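Local coordinates for Hia (Haemophilus influenzae, PDB 1S7M), which acts as a homotrimeric autotransporter adhesin of the outer membrane, this fragment being a binding domain that probably recognises the host cell surface, at residues A[32-37]-A[44-49]; A[61-66]-A[84-89]; A[115-120]-A[137-142]. All coordinates share one frame; numbering follows the deposited sequence.

In the fold
Three contacts follow one another along the chain, each closing before the next opens, and all three touch the third subunit of the trimer. Interaction 1 (32-37 with 44-49) lies where the N-terminal four-stranded sheet ends, interaction 2 (61-66 with 84-89) in the GIN domain, and interaction 3 (115-120 with 137-142) in the Trp ring domain. Interactions 1 and 3 are on opposite sides of the chain's centre, their own centres about 40 Å apart. Interaction 2 is separated from interaction 1 by about 16 Å between nearest atoms, but it touches interaction 3: Leu84 CD1 packs on Val116 CG2 at 3.9 Å, joining the GIN and Trp ring domains.

Interaction 1: residues A[32-37]-A[44-49]; sequences NTISVT and GGQSVK
Gly44 is the centre of the contact, its alpha carbon fitted against Ile34 and the carbonyl of Asn32, which close on it. The methyl CD1 of Ile34 lies 3.4 Å from Gly44 CA, closer than ordinary van der Waals packing. Its approach follows from the torsions: CG1 sits beside the backbone N and anti to the carbonyl carbon (chi1 -44°), and the second bend (chi2 -67°) swings CD1 back toward the glycine. Beyond it the same methyl brushes Gln46 CG at 4.3 Å. On the backbone side Asn32 O receives a CA-H...O contact from Gly44 CA at 3.5 Å, bent to 128° at the hydrogen. A water links the two segments, donating to Asn32 O and to Gly44 O, both at 2.6 Å. Ser42 OG makes a second link, hydrogen-bonded to both Thr33 O and Gly44 N. With positive phi at Gly44 and Gly45, the chain turns a corner after strand 40-43 and leaves the sheet. Gln46 then pairs in a parallel ladder with the second subunit, and Val48 and Lys49 do so with the third. A turn through two glycines of positive phi that carries the chain from its own antiparallel sheet into strands shared among subunits fits the interleaved architecture of the trimeric autotransporter adhesins.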
loop_
_atom_site.group_PDB
_atom_site.type_symbol
_atom_site.label_atom_id
_atom_site.label_comp_id
_atom_site.label_asym_id
_atom_site.label_seq_id
_atom_site.Cartn_x
_atom_site.Cartn_y
_atom_site.Cartn_z
ATOM N N ASN A 32 5.513 5.328 25.130
ATOM C CA ASN A 32 6.902 4.887 25.079
ATOM C C ASN A 32 7.033 3.445 25.504
ATOM O O ASN A 32 8.078 2.831 25.341
ATOM C CB ASN A 32 7.788 5.733 25.981
ATOM C CG ASN A 32 8.270 6.983 25.304
ATOM O OD1 ASN A 32 8.687 6.956 24.144
ATOM N ND2 ASN A 32 8.231 8.093 26.026
ATOM N N THR A 33 5.955 2.913 26.059
ATOM C CA THR A 33 5.921 1.543 26.523
ATOM C C THR A 33 5.964 0.520 25.398
ATOM O O THR A 33 5.425 0.739 24.318
ATOM C CB THR A 33 4.641 1.305 27.349
ATOM O OG1 THR A 33 4.839 1.771 28.689
ATOM C CG2 THR A 33 4.275 -0.159 27.357
ATOM N N ILE A 34 6.626 -0.596 25.652
ATOM C CA ILE A 34 6.676 -1.681 24.689
ATOM C C ILE A 34 5.843 -2.752 25.392
ATOM O O ILE A 34 6.169 -3.172 26.515
ATOM C CB ILE A 34 8.092 -2.222 24.489
ATOM C CG1 ILE A 34 9.087 -1.059 24.364
ATOM C CG2 ILE A 34 8.116 -3.142 23.262
ATOM C CD1 ILE A 34 8.930 -0.247 23.152
ATOM N N SER A 35 4.771 -3.205 24.758
ATOM C CA SER A 35 3.934 -4.181 25.432
ATOM C C SER A 35 3.145 -5.126 24.570
ATOM O O SER A 35 2.826 -4.817 23.428
ATOM C CB SER A 35 2.951 -3.459 26.343
ATOM O OG SER A 35 2.023 -2.722 25.571
ATOM N N VAL A 36 2.848 -6.280 25.164
ATOM C CA VAL A 36 2.043 -7.336 24.575
ATOM C C VAL A 36 1.010 -7.658 25.655
ATOM O O VAL A 36 1.297 -8.372 26.622
ATOM C CB VAL A 36 2.861 -8.595 24.266
ATOM C CG1 VAL A 36 1.936 -9.711 23.828
ATOM C CG2 VAL A 36 3.851 -8.312 23.147
ATOM N N THR A 37 -0.186 -7.104 25.496
ATOM C CA THR A 37 -1.267 -7.301 26.455
ATOM C C THR A 37 -2.528 -7.783 25.762
ATOM O O THR A 37 -2.568 -7.931 24.534
ATOM C CB THR A 37 -1.623 -5.991 27.194
ATOM O OG1 THR A 37 -2.324 -5.119 26.296
ATOM C CG2 THR A 37 -0.360 -5.290 27.698
ATOM N N GLY A 44 6.123 0.953 21.522
ATOM C CA GLY A 44 6.720 2.117 22.147
ATOM C C GLY A 44 7.352 3.134 21.218
ATOM O O GLY A 44 8.427 3.647 21.525
ATOM N N GLY A 45 6.692 3.443 20.104
ATOM C CA GLY A 45 7.227 4.408 19.164
ATOM C C GLY A 45 8.369 3.849 18.341
ATOM O O GLY A 45 9.019 4.564 17.580
ATOM N N GLN A 46 8.627 2.561 18.501
ATOM C CA GLN A 46 9.692 1.913 17.750
ATOM C C GLN A 46 9.092 1.094 16.602
ATOM O O GLN A 46 7.916 1.261 16.265
ATOM C CB GLN A 46 10.495 1.010 18.669
ATOM C CG GLN A 46 10.944 1.698 19.948
ATOM C CD GLN A 46 12.435 1.641 20.131
ATOM O OE1 GLN A 46 12.924 1.553 21.252
ATOM N NE2 GLN A 46 13.172 1.697 19.032
ATOM N N SER A 47 9.904 0.216 16.025
ATOM C CA SER A 47 9.494 -0.601 14.892
ATOM C C SER A 47 9.355 -2.078 15.200
ATOM O O SER A 47 9.773 -2.556 16.249
ATOM C CB SER A 47 10.521 -0.477 13.758
ATOM O OG SER A 47 10.647 0.862 13.335
ATOM N N VAL A 48 8.752 -2.797 14.260
ATOM C CA VAL A 48 8.631 -4.234 14.361
ATOM C C VAL A 48 9.617 -4.643 13.270
ATOM O O VAL A 48 9.403 -4.385 12.080
ATOM C CB VAL A 48 7.197 -4.716 14.045
ATOM C CG1 VAL A 48 7.184 -6.223 13.804
ATOM C CG2 VAL A 48 6.280 -4.365 15.196
ATOM N N LYS A 49 10.720 -5.249 13.677
ATOM C CA LYS A 49 11.746 -5.640 12.715
ATOM C C LYS A 49 11.795 -7.127 12.475
ATOM O O LYS A 49 11.115 -7.897 13.154
ATOM C CB LYS A 49 13.124 -5.139 13.173
ATOM C CG LYS A 49 13.261 -3.620 13.121
ATOM C CD LYS A 49 14.609 -3.162 13.700
ATOM C CE LYS A 49 14.719 -1.644 13.701
ATOM N NZ LYS A 49 14.411 -1.087 12.344
HETATM O O HOH W 1 9.982 3.240 23.603
#

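Interaction 2: residues A[61-66]-A[84-89]; sequences ANFDPL and LTNLDE
This is a small, partly buried and water-bridged contact in which Phe63, from the loop ahead of helix 70-77, meets Asn86 and Glu89 at and beyond strand 85-86. The ring carbon CE1 of Phe63 approaches Asn86 ND2 at 3.9 Å, with the amide nitrogen at the ring edge, near its plane. Ring and amide planes are turned 41° apart, and the two side chains cross at about a right angle. Asn86 is fixed from both ends of its amide: ND2 is hydrogen-bonded to Asn72 OD1 on the helix, while OD1 accepts from Asp88 N at 2.9 Å, closing an Asx turn that bends the chain toward Glu89. The arrangement lies in the GIN domain, where the loop and helix 70-77 pack beside the short antiparallel pairing of strands 56-57 and 85-86; Asn72, Leu73 and Gln76 also touch the Phe63 ring. Glu89 extends fully (chi1 -179°, chi2 178°), bringing OE2 4.2 Å from Phe63 CD1. One water accepts from Asp64 N at 2.7 Å and donates to Glu89 OE2 at 2.6 Å, standing over one face of the ring toward its rim. Glu89 OE1 forms a salt bridge with Lys56.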
loop_
_atom_site.group_PDB
_atom_site.type_symbol
_atom_site.label_atom_id
_atom_site.label_comp_id
_atom_site.label_asym_id
_atom_site.label_seq_id
_atom_site.Cartn_x
_atom_site.Cartn_y
_atom_site.Cartn_z
ATOM N N ALA A 61 10.241 -17.624 -7.454
ATOM C CA ALA A 61 10.320 -19.080 -7.527
ATOM C C ALA A 61 9.437 -19.658 -6.429
ATOM O O ALA A 61 8.965 -18.935 -5.549
ATOM C CB ALA A 61 11.755 -19.528 -7.326
ATOM N N ASN A 62 9.203 -20.956 -6.483
ATOM C CA ASN A 62 8.385 -21.614 -5.477
ATOM C C ASN A 62 6.914 -21.311 -5.652
ATOM O O ASN A 62 6.113 -21.513 -4.739
ATOM C CB ASN A 62 8.842 -21.209 -4.074
ATOM C CG ASN A 62 10.336 -21.412 -3.869
ATOM O OD1 ASN A 62 10.838 -22.551 -3.886
ATOM N ND2 ASN A 62 11.060 -20.307 -3.686
ATOM N N PHE A 63 6.555 -20.810 -6.824
ATOM C CA PHE A 63 5.158 -20.541 -7.116
ATOM C C PHE A 63 4.686 -21.860 -7.687
ATOM O O PHE A 63 5.324 -22.422 -8.579
ATOM C CB PHE A 63 5.004 -19.443 -8.177
ATOM C CG PHE A 63 3.566 -19.166 -8.576
ATOM C CD1 PHE A 63 2.802 -18.224 -7.889
ATOM C CD2 PHE A 63 2.987 -19.836 -9.651
ATOM C CE1 PHE A 63 1.481 -17.947 -8.270
ATOM C CE2 PHE A 63 1.674 -19.570 -10.038
ATOM C CZ PHE A 63 0.917 -18.620 -9.348
ATOM N N ASP A 64 3.579 -22.362 -7.178
ATOM C CA ASP A 64 3.072 -23.607 -7.684
ATOM C C ASP A 64 1.953 -23.310 -8.652
ATOM O O ASP A 64 0.891 -22.874 -8.258
ATOM C CB ASP A 64 2.572 -24.487 -6.532
ATOM C CG ASP A 64 1.959 -25.794 -7.017
ATOM O OD1 ASP A 64 1.591 -26.634 -6.170
ATOM O OD2 ASP A 64 1.832 -25.974 -8.249
ATOM N N PRO A 65 2.182 -23.559 -9.949
ATOM C CA PRO A 65 1.185 -23.317 -11.000
ATOM C C PRO A 65 -0.107 -24.122 -10.888
ATOM O O PRO A 65 -1.133 -23.701 -11.407
ATOM C CB PRO A 65 1.935 -23.676 -12.287
ATOM C CG PRO A 65 3.358 -23.417 -11.948
ATOM C CD PRO A 65 3.469 -23.968 -10.535
ATOM N N LEU A 66 -0.069 -25.264 -10.209
ATOM C CA LEU A 66 -1.258 -26.119 -10.131
ATOM C C LEU A 66 -2.335 -25.773 -9.115
ATOM O O LEU A 66 -3.428 -26.330 -9.157
ATOM C CB LEU A 66 -0.824 -27.585 -9.969
ATOM C CG LEU A 66 -0.195 -28.105 -11.269
ATOM C CD1 LEU A 66 0.596 -29.414 -11.057
ATOM C CD2 LEU A 66 -1.328 -28.298 -12.269
ATOM N N LEU A 84 6.073 -7.100 -9.121
ATOM C CA LEU A 84 4.915 -6.506 -8.439
ATOM C C LEU A 84 4.459 -7.501 -7.379
ATOM O O LEU A 84 4.420 -8.701 -7.640
ATOM C CB LEU A 84 3.756 -6.272 -9.407
ATOM C CG LEU A 84 3.877 -5.139 -10.420
ATOM C CD1 LEU A 84 2.570 -5.013 -11.189
ATOM C CD2 LEU A 84 4.181 -3.838 -9.674
ATOM N N THR A 85 4.097 -7.003 -6.200
ATOM C CA THR A 85 3.625 -7.860 -5.102
ATOM C C THR A 85 2.408 -8.709 -5.521
ATOM O O THR A 85 1.494 -8.223 -6.186
ATOM C CB THR A 85 3.252 -6.996 -3.883
ATOM O OG1 THR A 85 4.378 -6.176 -3.529
ATOM C CG2 THR A 85 2.862 -7.859 -2.698
ATOM N N ASN A 86 2.399 -9.984 -5.144
ATOM C CA ASN A 86 1.268 -10.857 -5.503
ATOM C C ASN A 86 0.425 -11.008 -4.259
ATOM O O ASN A 86 0.842 -11.665 -3.307
ATOM C CB ASN A 86 1.769 -12.234 -5.978
ATOM C CG ASN A 86 0.619 -13.251 -6.185
ATOM O OD1 ASN A 86 -0.561 -12.905 -6.128
ATOM N ND2 ASN A 86 0.980 -14.501 -6.451
ATOM N N LEU A 87 -0.749 -10.381 -4.259
ATOM C CA LEU A 87 -1.626 -10.424 -3.099
ATOM C C LEU A 87 -2.631 -11.546 -3.109
ATOM O O LEU A 87 -3.371 -11.702 -2.147
ATOM C CB LEU A 87 -2.410 -9.106 -2.966
ATOM C CG LEU A 87 -1.562 -7.842 -2.782
ATOM C CD1 LEU A 87 -2.440 -6.607 -2.867
ATOM C CD2 LEU A 87 -0.850 -7.918 -1.437
ATOM N N ASP A 88 -2.667 -12.327 -4.183
ATOM C CA ASP A 88 -3.685 -13.372 -4.283
ATOM C C ASP A 88 -3.196 -14.824 -4.411
ATOM O O ASP A 88 -3.928 -15.669 -4.929
ATOM C CB ASP A 88 -4.610 -13.065 -5.475
ATOM C CG ASP A 88 -5.129 -11.627 -5.474
ATOM O OD1 ASP A 88 -5.624 -11.166 -4.422
ATOM O OD2 ASP A 88 -5.057 -10.963 -6.535
ATOM N N GLU A 89 -1.984 -15.129 -3.953
ATOM C CA GLU A 89 -1.514 -16.507 -4.047
ATOM C C GLU A 89 -2.407 -17.455 -3.224
ATOM O O GLU A 89 -2.713 -17.197 -2.058
ATOM C CB GLU A 89 -0.056 -16.635 -3.581
ATOM C CG GLU A 89 0.494 -18.086 -3.679
ATOM C CD GLU A 89 1.955 -18.207 -3.254
ATOM O OE1 GLU A 89 2.400 -17.418 -2.388
ATOM O OE2 GLU A 89 2.663 -19.106 -3.772
HETATM O O HOH W 2 2.048 -21.136 -5.261
#

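Interaction 3: residues A[115-120]-A[137-142]; sequences WVISAD and NEVKFK
Trp115 and Ile117, two residues apart on strand 114-119, both close on Val139 of strand 138-143. The setting is the Trp ring domain of a trimeric autotransporter adhesin, in which strands of the three chains join in parallel ladders and turn large apolar side chains inward. Within one chain the two strands are not bonded to each other: Ile117 and Val139 keep their alpha carbons 8.9 Å apart, and the contact is carried by side chains alone.

At the start of the segment, Trp115 holds CG between the backbone N and the carbonyl carbon (chi1 49°), which sends the far end of the indole across to the other strand. Its six-membered part meets Val139 obliquely, with CH2 4.1 Å from Val139 CG2 and CZ2 equally near. The same indole is in contact with Trp115 of both other subunits, edge-to-face with that of the second.

Val116 pairs with the third subunit and packs its side chain on Tyr81 and Leu84. Ile117 then stretches out, CG1 anti to the backbone N (chi1 -174°) and chi2 at 164°, and reaches Val139 tip to tip: Ile117 CD1 stands 3.6 Å from Val139 CG1. While CG1 of Val139 meets the isoleucine, Val139 CG2 lies between the indole and, at 4.2 Å, the same Ile117 CD1. Val133 of strand 129-134 touches all three side chains, and Trp115 of the second subunit also packs on Val139.

Further on, the segment turns polar toward its neighbour. Ser118 OG is hydrogen-bonded to Glu138 OE1 of the third subunit, and Asp120 OD1 forms an intersubunit salt bridge with Lys140 NZ of that same third subunit.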
loop_
_atom_site.group_PDB
_atom_site.type_symbol
_atom_site.label_atom_id
_atom_site.label_comp_id
_atom_site.label_asym_id
_atom_site.label_seq_id
_atom_site.Cartn_x
_atom_site.Cartn_y
_atom_site.Cartn_z
ATOM N N TRP A 115 0.434 -0.781 -10.395
ATOM C CA TRP A 115 -0.444 -1.212 -11.455
ATOM C C TRP A 115 0.344 -1.182 -12.737
ATOM O O TRP A 115 1.481 -0.675 -12.777
ATOM C CB TRP A 115 -1.712 -0.352 -11.570
ATOM C CG TRP A 115 -1.504 1.137 -11.582
ATOM C CD1 TRP A 115 -1.200 1.932 -10.512
ATOM C CD2 TRP A 115 -1.629 2.010 -12.718
ATOM N NE1 TRP A 115 -1.130 3.256 -10.915
ATOM C CE2 TRP A 115 -1.390 3.331 -12.257
ATOM C CE3 TRP A 115 -1.930 1.804 -14.079
ATOM C CZ2 TRP A 115 -1.441 4.444 -13.107
ATOM C CZ3 TRP A 115 -1.982 2.902 -14.929
ATOM C CH2 TRP A 115 -1.740 4.216 -14.438
ATOM N N VAL A 116 -0.234 -1.754 -13.780
ATOM C CA VAL A 116 0.435 -1.794 -15.060
ATOM C C VAL A 116 -0.268 -0.878 -16.024
ATOM O O VAL A 116 -1.499 -0.881 -16.104
ATOM C CB VAL A 116 0.445 -3.249 -15.660
ATOM C CG1 VAL A 116 1.013 -3.232 -17.071
ATOM C CG2 VAL A 116 1.242 -4.188 -14.765
ATOM N N ILE A 117 0.524 -0.061 -16.724
ATOM C CA ILE A 117 -0.009 0.830 -17.748
ATOM C C ILE A 117 0.465 0.306 -19.117
ATOM O O ILE A 117 1.586 -0.146 -19.253
ATOM C CB ILE A 117 0.490 2.299 -17.533
ATOM C CG1 ILE A 117 -0.202 3.240 -18.519
ATOM C CG2 ILE A 117 2.022 2.376 -17.645
ATOM C CD1 ILE A 117 -0.080 4.747 -18.145
ATOM N N SER A 118 -0.400 0.336 -20.123
ATOM C CA SER A 118 -0.008 -0.123 -21.448
ATOM C C SER A 118 -0.728 0.657 -22.541
ATOM O O SER A 118 -1.716 1.369 -22.295
ATOM C CB SER A 118 -0.318 -1.628 -21.621
ATOM O OG SER A 118 -1.696 -1.912 -21.369
ATOM N N ALA A 119 -0.200 0.505 -23.753
ATOM C CA ALA A 119 -0.726 1.107 -24.963
ATOM C C ALA A 119 -0.358 0.099 -26.073
ATOM O O ALA A 119 0.552 -0.704 -25.910
ATOM C CB ALA A 119 -0.063 2.444 -25.221
ATOM N N ASP A 120 -1.073 0.132 -27.188
ATOM C CA ASP A 120 -0.794 -0.809 -28.264
ATOM C C ASP A 120 0.382 -0.363 -29.086
ATOM O O ASP A 120 0.886 -1.110 -29.907
ATOM C CB ASP A 120 -2.018 -0.973 -29.158
ATOM C CG ASP A 120 -3.135 -1.706 -28.460
ATOM O OD1 ASP A 120 -2.835 -2.737 -27.819
ATOM O OD2 ASP A 120 -4.303 -1.264 -28.547
ATOM N N ASN A 137 5.750 7.030 -8.809
ATOM C CA ASN A 137 6.020 6.979 -10.228
ATOM C C ASN A 137 5.070 8.028 -10.785
ATOM O O ASN A 137 4.065 8.363 -10.148
ATOM C CB ASN A 137 5.691 5.597 -10.855
ATOM C CG ASN A 137 6.912 4.671 -10.935
ATOM O OD1 ASN A 137 8.033 5.114 -11.248
ATOM N ND2 ASN A 137 6.704 3.394 -10.665
ATOM N N GLU A 138 5.374 8.547 -11.965
ATOM C CA GLU A 138 4.535 9.564 -12.603
ATOM C C GLU A 138 4.055 9.124 -13.977
ATOM O O GLU A 138 4.791 8.508 -14.728
ATOM C CB GLU A 138 5.320 10.886 -12.787
ATOM C CG GLU A 138 4.513 12.014 -13.454
ATOM C CD GLU A 138 5.316 13.338 -13.616
ATOM O OE1 GLU A 138 6.375 13.474 -12.970
ATOM O OE2 GLU A 138 4.878 14.225 -14.380
ATOM N N VAL A 139 2.819 9.465 -14.290
ATOM C CA VAL A 139 2.226 9.160 -15.579
ATOM C C VAL A 139 1.774 10.511 -16.145
ATOM O O VAL A 139 1.048 11.258 -15.496
ATOM C CB VAL A 139 0.990 8.228 -15.455
ATOM C CG1 VAL A 139 0.340 8.055 -16.819
ATOM C CG2 VAL A 139 1.400 6.870 -14.898
ATOM N N LYS A 140 2.216 10.805 -17.360
ATOM C CA LYS A 140 1.890 12.056 -18.028
ATOM C C LYS A 140 1.163 11.826 -19.330
ATOM O O LYS A 140 1.591 11.017 -20.143
ATOM C CB LYS A 140 3.184 12.834 -18.311
ATOM C CG LYS A 140 3.000 14.021 -19.240
ATOM C CD LYS A 140 4.291 14.806 -19.376
ATOM C CE LYS A 140 4.339 15.950 -18.391
ATOM N NZ LYS A 140 5.452 16.879 -18.795
ATOM N N PHE A 141 0.056 12.529 -19.525
ATOM C CA PHE A 141 -0.697 12.426 -20.756
ATOM C C PHE A 141 -0.346 13.659 -21.593
ATOM O O PHE A 141 -0.633 14.804 -21.205
ATOM C CB PHE A 141 -2.188 12.335 -20.429
ATOM C CG PHE A 141 -2.532 11.131 -19.578
ATOM C CD1 PHE A 141 -2.415 11.183 -18.180
ATOM C CD2 PHE A 141 -2.890 9.916 -20.178
ATOM C CE1 PHE A 141 -2.647 10.036 -17.393
ATOM C CE2 PHE A 141 -3.119 8.769 -19.397
ATOM C CZ PHE A 141 -2.996 8.828 -18.001
ATOM N N LYS A 142 0.294 13.412 -22.733
ATOM C CA LYS A 142 0.766 14.470 -23.599
ATOM C C LYS A 142 -0.006 14.718 -24.872
ATOM O O LYS A 142 -0.506 13.794 -25.518
ATOM C CB LYS A 142 2.228 14.228 -23.976
ATOM C CG LYS A 142 3.036 13.459 -22.935
ATOM C CD LYS A 142 4.517 13.842 -22.927
ATOM C CE LYS A 142 5.071 14.048 -24.328
ATOM N NZ LYS A 142 6.542 14.315 -24.333
#